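Long-range contact in encapsidation protein (Bacillus phage phi29, PDB 5HD9), which probably hydrolyses ATP to power the motor that packages phage DNA into the prohead, this chain being its N-terminal ATPase domain: residues Y29-I40 / Y62-H73. Numbering follows the deposited sequence.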
loop_
_atom_site.group_PDB
_atom_site.type_symbol
_atom_site.label_atom_id
_atom_site.label_comp_id
_atom_site.label_asym_id
_atom_site.label_seq_id
_atom_site.Cartn_x
_atom_site.Cartn_y
_atom_site.Cartn_z
ATOM N N TYR A 29 8.936 -4.095 1.766
ATOM C CA TYR A 29 10.041 -3.274 2.237
ATOM C C TYR A 29 10.116 -1.958 1.468
ATOM O O TYR A 29 10.177 -0.881 2.061
ATOM C CB TYR A 29 11.354 -4.042 2.092
ATOM C CG TYR A 29 12.575 -3.282 2.558
ATOM C CD1 TYR A 29 13.235 -2.402 1.713
ATOM C CD2 TYR A 29 13.077 -3.464 3.837
ATOM C CE1 TYR A 29 14.354 -1.711 2.136
ATOM C CE2 TYR A 29 14.194 -2.782 4.268
ATOM C CZ TYR A 29 14.829 -1.908 3.415
ATOM O OH TYR A 29 15.944 -1.232 3.850
ATOM N N ALA A 30 10.119 -2.059 0.143
ATOM C CA ALA A 30 10.206 -0.890 -0.722
ATOM C C ALA A 30 9.089 0.106 -0.428
ATOM O O ALA A 30 9.294 1.320 -0.491
ATOM C CB ALA A 30 10.159 -1.312 -2.183
HETATM N N MSE A 31 7.908 -0.412 -0.105
HETATM C CA MSE A 31 6.740 0.436 0.099
HETATM C C MSE A 31 6.646 0.938 1.538
HETATM O O MSE A 31 5.666 1.586 1.915
HETATM C CB MSE A 31 5.465 -0.316 -0.293
HETATM C CG MSE A 31 5.304 -0.532 -1.798
HETATM SE SE MSE A 31 5.438 1.126 -2.836
HETATM C CE MSE A 31 7.313 1.051 -3.346
ATOM N N LYS A 32 7.659 0.623 2.342
ATOM C CA LYS A 32 7.871 1.316 3.606
ATOM C C LYS A 32 8.841 2.477 3.344
ATOM O O LYS A 32 8.612 3.607 3.774
ATOM C CB LYS A 32 8.426 0.375 4.687
ATOM C CG LYS A 32 7.450 -0.680 5.226
ATOM C CD LYS A 32 8.093 -1.452 6.387
ATOM C CE LYS A 32 7.193 -2.532 7.004
ATOM N NZ LYS A 32 5.817 -2.618 6.441
ATOM N N VAL A 33 9.916 2.186 2.617
ATOM C CA VAL A 33 10.949 3.174 2.304
ATOM C C VAL A 33 10.415 4.356 1.496
ATOM O O VAL A 33 10.771 5.504 1.765
ATOM C CB VAL A 33 12.123 2.534 1.511
ATOM C CG1 VAL A 33 13.105 3.602 1.007
ATOM C CG2 VAL A 33 12.849 1.524 2.369
ATOM N N TYR A 34 9.577 4.079 0.502
ATOM C CA TYR A 34 9.116 5.127 -0.403
ATOM C C TYR A 34 8.321 6.216 0.331
ATOM O O TYR A 34 8.684 7.386 0.257
ATOM C CB TYR A 34 8.282 4.530 -1.542
ATOM C CG TYR A 34 7.606 5.575 -2.403
ATOM C CD1 TYR A 34 8.329 6.297 -3.341
ATOM C CD2 TYR A 34 6.248 5.842 -2.275
ATOM C CE1 TYR A 34 7.722 7.258 -4.127
ATOM C CE2 TYR A 34 5.631 6.800 -3.057
ATOM C CZ TYR A 34 6.373 7.505 -3.979
ATOM O OH TYR A 34 5.755 8.457 -4.760
ATOM N N PRO A 35 7.247 5.845 1.049
ATOM C CA PRO A 35 6.485 6.897 1.740
ATOM C C PRO A 35 7.278 7.618 2.834
ATOM O O PRO A 35 7.044 8.802 3.066
ATOM C CB PRO A 35 5.293 6.140 2.342
ATOM C CG PRO A 35 5.686 4.699 2.328
ATOM C CD PRO A 35 6.600 4.527 1.168
ATOM N N ILE A 36 8.196 6.921 3.496
ATOM C CA ILE A 36 9.040 7.554 4.503
ATOM C C ILE A 36 9.901 8.633 3.848
ATOM O O ILE A 36 10.083 9.712 4.407
ATOM C CB ILE A 36 9.937 6.526 5.230
ATOM C CG1 ILE A 36 9.080 5.649 6.141
ATOM C CG2 ILE A 36 11.009 7.226 6.064
ATOM C CD1 ILE A 36 9.794 4.440 6.690
ATOM N N ASN A 37 10.419 8.340 2.658
ATOM C CA ASN A 37 11.216 9.315 1.922
ATOM C C ASN A 37 10.375 10.498 1.462
ATOM O O ASN A 37 10.854 11.633 1.452
ATOM C CB ASN A 37 11.892 8.663 0.713
ATOM C CG ASN A 37 13.277 8.133 1.032
ATOM O OD1 ASN A 37 14.182 8.896 1.375
ATOM N ND2 ASN A 37 13.455 6.826 0.900
ATOM N N ARG A 38 9.126 10.236 1.078
ATOM C CA ARG A 38 8.243 11.302 0.618
ATOM C C ARG A 38 7.932 12.255 1.770
ATOM O O ARG A 38 7.820 13.464 1.564
ATOM C CB ARG A 38 6.939 10.747 0.030
ATOM C CG ARG A 38 7.093 9.893 -1.228
ATOM C CD ARG A 38 7.795 10.609 -2.382
ATOM N NE ARG A 38 7.044 11.758 -2.881
ATOM C CZ ARG A 38 7.385 12.470 -3.951
ATOM N NH1 ARG A 38 8.472 12.158 -4.647
ATOM N NH2 ARG A 38 6.642 13.498 -4.329
ATOM N N PHE A 39 7.804 11.722 2.983
ATOM C CA PHE A 39 7.530 12.581 4.131
ATOM C C PHE A 39 8.743 13.426 4.488
ATOM O O PHE A 39 8.627 14.630 4.715
ATOM C CB PHE A 39 7.113 11.781 5.365
ATOM C CG PHE A 39 6.769 12.659 6.536
ATOM C CD1 PHE A 39 5.528 13.273 6.611
ATOM C CD2 PHE A 39 7.695 12.911 7.534
ATOM C CE1 PHE A 39 5.211 14.103 7.670
ATOM C CE2 PHE A 39 7.382 13.740 8.597
ATOM C CZ PHE A 39 6.139 14.335 8.663
ATOM N N ILE A 40 9.905 12.785 4.548
ATOM C CA ILE A 40 11.138 13.470 4.911
ATOM C C ILE A 40 11.455 14.571 3.902
ATOM O O ILE A 40 11.864 15.671 4.281
ATOM C CB ILE A 40 12.319 12.479 5.008
ATOM C CG1 ILE A 40 12.120 11.559 6.214
ATOM C CG2 ILE A 40 13.652 13.220 5.123
ATOM C CD1 ILE A 40 13.129 10.434 6.324
ATOM N N TYR A 62 6.585 -1.824 12.932
ATOM C CA TYR A 62 6.500 -1.396 11.532
ATOM C C TYR A 62 7.819 -0.875 10.953
ATOM O O TYR A 62 8.169 -1.196 9.819
ATOM C CB TYR A 62 5.421 -0.315 11.390
ATOM C CG TYR A 62 5.255 0.234 9.987
ATOM C CD1 TYR A 62 4.413 -0.386 9.072
ATOM C CD2 TYR A 62 5.929 1.378 9.584
ATOM C CE1 TYR A 62 4.254 0.117 7.790
ATOM C CE2 TYR A 62 5.776 1.888 8.306
ATOM C CZ TYR A 62 4.939 1.255 7.414
ATOM O OH TYR A 62 4.789 1.768 6.143
ATOM N N PHE A 63 8.555 -0.088 11.729
ATOM C CA PHE A 63 9.763 0.560 11.222
ATOM C C PHE A 63 11.024 -0.298 11.329
ATOM O O PHE A 63 12.084 0.106 10.852
ATOM C CB PHE A 63 9.996 1.881 11.960
ATOM C CG PHE A 63 9.062 2.978 11.546
ATOM C CD1 PHE A 63 9.038 3.427 10.233
ATOM C CD2 PHE A 63 8.219 3.576 12.468
ATOM C CE1 PHE A 63 8.182 4.442 9.850
ATOM C CE2 PHE A 63 7.366 4.590 12.089
ATOM C CZ PHE A 63 7.346 5.024 10.777
ATOM N N ASN A 64 10.917 -1.476 11.939
ATOM C CA ASN A 64 12.089 -2.328 12.154
ATOM C C ASN A 64 12.779 -2.732 10.850
ATOM O O ASN A 64 14.008 -2.800 10.792
ATOM C CB ASN A 64 11.703 -3.588 12.937
ATOM C CG ASN A 64 11.438 -3.310 14.406
ATOM O OD1 ASN A 64 11.721 -2.222 14.906
ATOM N ND2 ASN A 64 10.904 -4.303 15.107
ATOM N N ASP A 65 11.993 -3.008 9.814
ATOM C CA ASP A 65 12.540 -3.369 8.508
ATOM C C ASP A 65 13.485 -2.298 7.971
ATOM O O ASP A 65 14.538 -2.605 7.415
ATOM C CB ASP A 65 11.415 -3.593 7.492
ATOM C CG ASP A 65 10.736 -4.937 7.646
ATOM O OD1 ASP A 65 11.382 -5.888 8.132
ATOM O OD2 ASP A 65 9.552 -5.042 7.264
ATOM N N VAL A 66 13.102 -1.042 8.166
ATOM C CA VAL A 66 13.708 0.072 7.450
ATOM C C VAL A 66 14.476 1.028 8.360
ATOM O O VAL A 66 14.944 2.075 7.915
ATOM C CB VAL A 66 12.622 0.862 6.694
ATOM C CG1 VAL A 66 11.904 -0.053 5.715
ATOM C CG2 VAL A 66 11.622 1.471 7.675
ATOM N N ALA A 67 14.604 0.668 9.634
ATOM C CA ALA A 67 15.259 1.531 10.609
ATOM C C ALA A 67 16.699 1.846 10.210
ATOM O O ALA A 67 17.195 2.939 10.473
ATOM C CB ALA A 67 15.226 0.887 11.987
ATOM N N GLN A 68 17.364 0.894 9.563
ATOM C CA GLN A 68 18.764 1.069 9.197
ATOM C C GLN A 68 18.920 2.018 8.005
ATOM O O GLN A 68 20.014 2.508 7.738
ATOM C CB GLN A 68 19.413 -0.284 8.878
ATOM C CG GLN A 68 19.011 -1.425 9.813
ATOM C CD GLN A 68 19.191 -1.090 11.285
ATOM O OE1 GLN A 68 20.062 -0.303 11.657
ATOM N NE2 GLN A 68 18.360 -1.688 12.132
ATOM N N GLU A 69 17.826 2.279 7.295
ATOM C CA GLU A 69 17.844 3.194 6.152
ATOM C C GLU A 69 17.767 4.657 6.561
ATOM O O GLU A 69 18.153 5.546 5.797
ATOM C CB GLU A 69 16.681 2.888 5.211
ATOM C CG GLU A 69 16.837 1.580 4.447
ATOM C CD GLU A 69 17.076 1.762 2.939
ATOM O OE1 GLU A 69 17.013 2.905 2.438
ATOM O OE2 GLU A 69 17.328 0.752 2.249
ATOM N N PHE A 70 17.249 4.903 7.760
ATOM C CA PHE A 70 17.031 6.259 8.248
ATOM C C PHE A 70 17.586 6.414 9.660
ATOM O O PHE A 70 16.844 6.729 10.591
ATOM C CB PHE A 70 15.537 6.598 8.234
ATOM C CG PHE A 70 14.871 6.373 6.903
ATOM C CD1 PHE A 70 14.895 7.353 5.925
ATOM C CD2 PHE A 70 14.219 5.180 6.633
ATOM C CE1 PHE A 70 14.282 7.146 4.701
ATOM C CE2 PHE A 70 13.605 4.967 5.410
ATOM C CZ PHE A 70 13.635 5.952 4.444
ATOM N N PRO A 71 18.899 6.200 9.824
ATOM C CA PRO A 71 19.493 6.211 11.165
ATOM C C PRO A 71 19.395 7.569 11.862
ATOM O O PRO A 71 19.300 7.613 13.089
ATOM C CB PRO A 71 20.956 5.843 10.899
ATOM C CG PRO A 71 21.202 6.278 9.497
ATOM C CD PRO A 71 19.916 6.017 8.775
ATOM N N ASP A 72 19.411 8.653 11.091
ATOM C CA ASP A 72 19.399 10.002 11.654
ATOM C C ASP A 72 17.995 10.596 11.692
ATOM O O ASP A 72 17.825 11.813 11.789
ATOM C CB ASP A 72 20.329 10.915 10.853
ATOM C CG ASP A 72 21.769 10.431 10.865
ATOM O OD1 ASP A 72 22.279 10.114 11.961
ATOM O OD2 ASP A 72 22.384 10.353 9.781
ATOM N N HIS A 73 16.994 9.728 11.607
ATOM C CA HIS A 73 15.606 10.126 11.776
ATOM C C HIS A 73 14.982 9.255 12.855
ATOM O O HIS A 73 15.262 8.058 12.932
ATOM C CB HIS A 73 14.835 10.002 10.459
ATOM C CG HIS A 73 15.250 10.995 9.421
ATOM N ND1 HIS A 73 14.747 12.279 9.369
ATOM C CD2 HIS A 73 16.126 10.894 8.389
ATOM C CE1 HIS A 73 15.294 12.922 8.355
ATOM N NE2 HIS A 73 16.130 12.109 7.745
HETATM O O HOH W 1 3.884 0.439 3.804
HETATM O O HOH W 2 6.051 3.835 5.381
HETATM O O HOH W 3 16.226 6.018 1.100
#
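I36 CG2 sits 3.3 Å above the ring of F70, towards its CZ rim. The first torsion of I36 (-71°) turns CG2, anti to the backbone N, to F70. It sends CG1 the other way, carrying CD1 to V66 CG2, which it meets tip to tip at 3.6 Å, and to the in-plane edge of F63. N37 borders the F70 ring at its edge, and its ND2 makes a weak bond to V33 O.

One turn on, I40 CD1 stands 3.6 Å over the centre of the H73 imidazole in a CH-pi contact. D85 receives a hydrogen bond from H73 ND1, which would limit the ring's rotation.

Near the start of 29-40, V66 CG1 packs against V33 CG2 and K32 CB, and lies over one face of the Y29 ring. Y29 has CG anti to its N (chi1 -180°), which carries the ring along the 62-73 segment. Its OH donates to E69 OE2 at 2.9 Å, on the anti side of the carboxylate and 27° out of its plane.

The K32 chain slides past the Y62 side chain in the opposite direction. Its CE lies over the Y62 ring, 4.0 Å above the plane. K32 NZ stays 4.5 Å from D65 OD2, too far for a salt bridge. The Y62 hydroxyl joins two waters, which donate to M31 O and K32 O. The Y62 ring also stacks with F82.

The irregular connection between strands 45-50 and 75-78 thus covers one flank of helix 26-42 through an aliphatic-aromatic layer. What appears to be a P-loop (Walker A) runs into this helix, as expected for the ASCE fold.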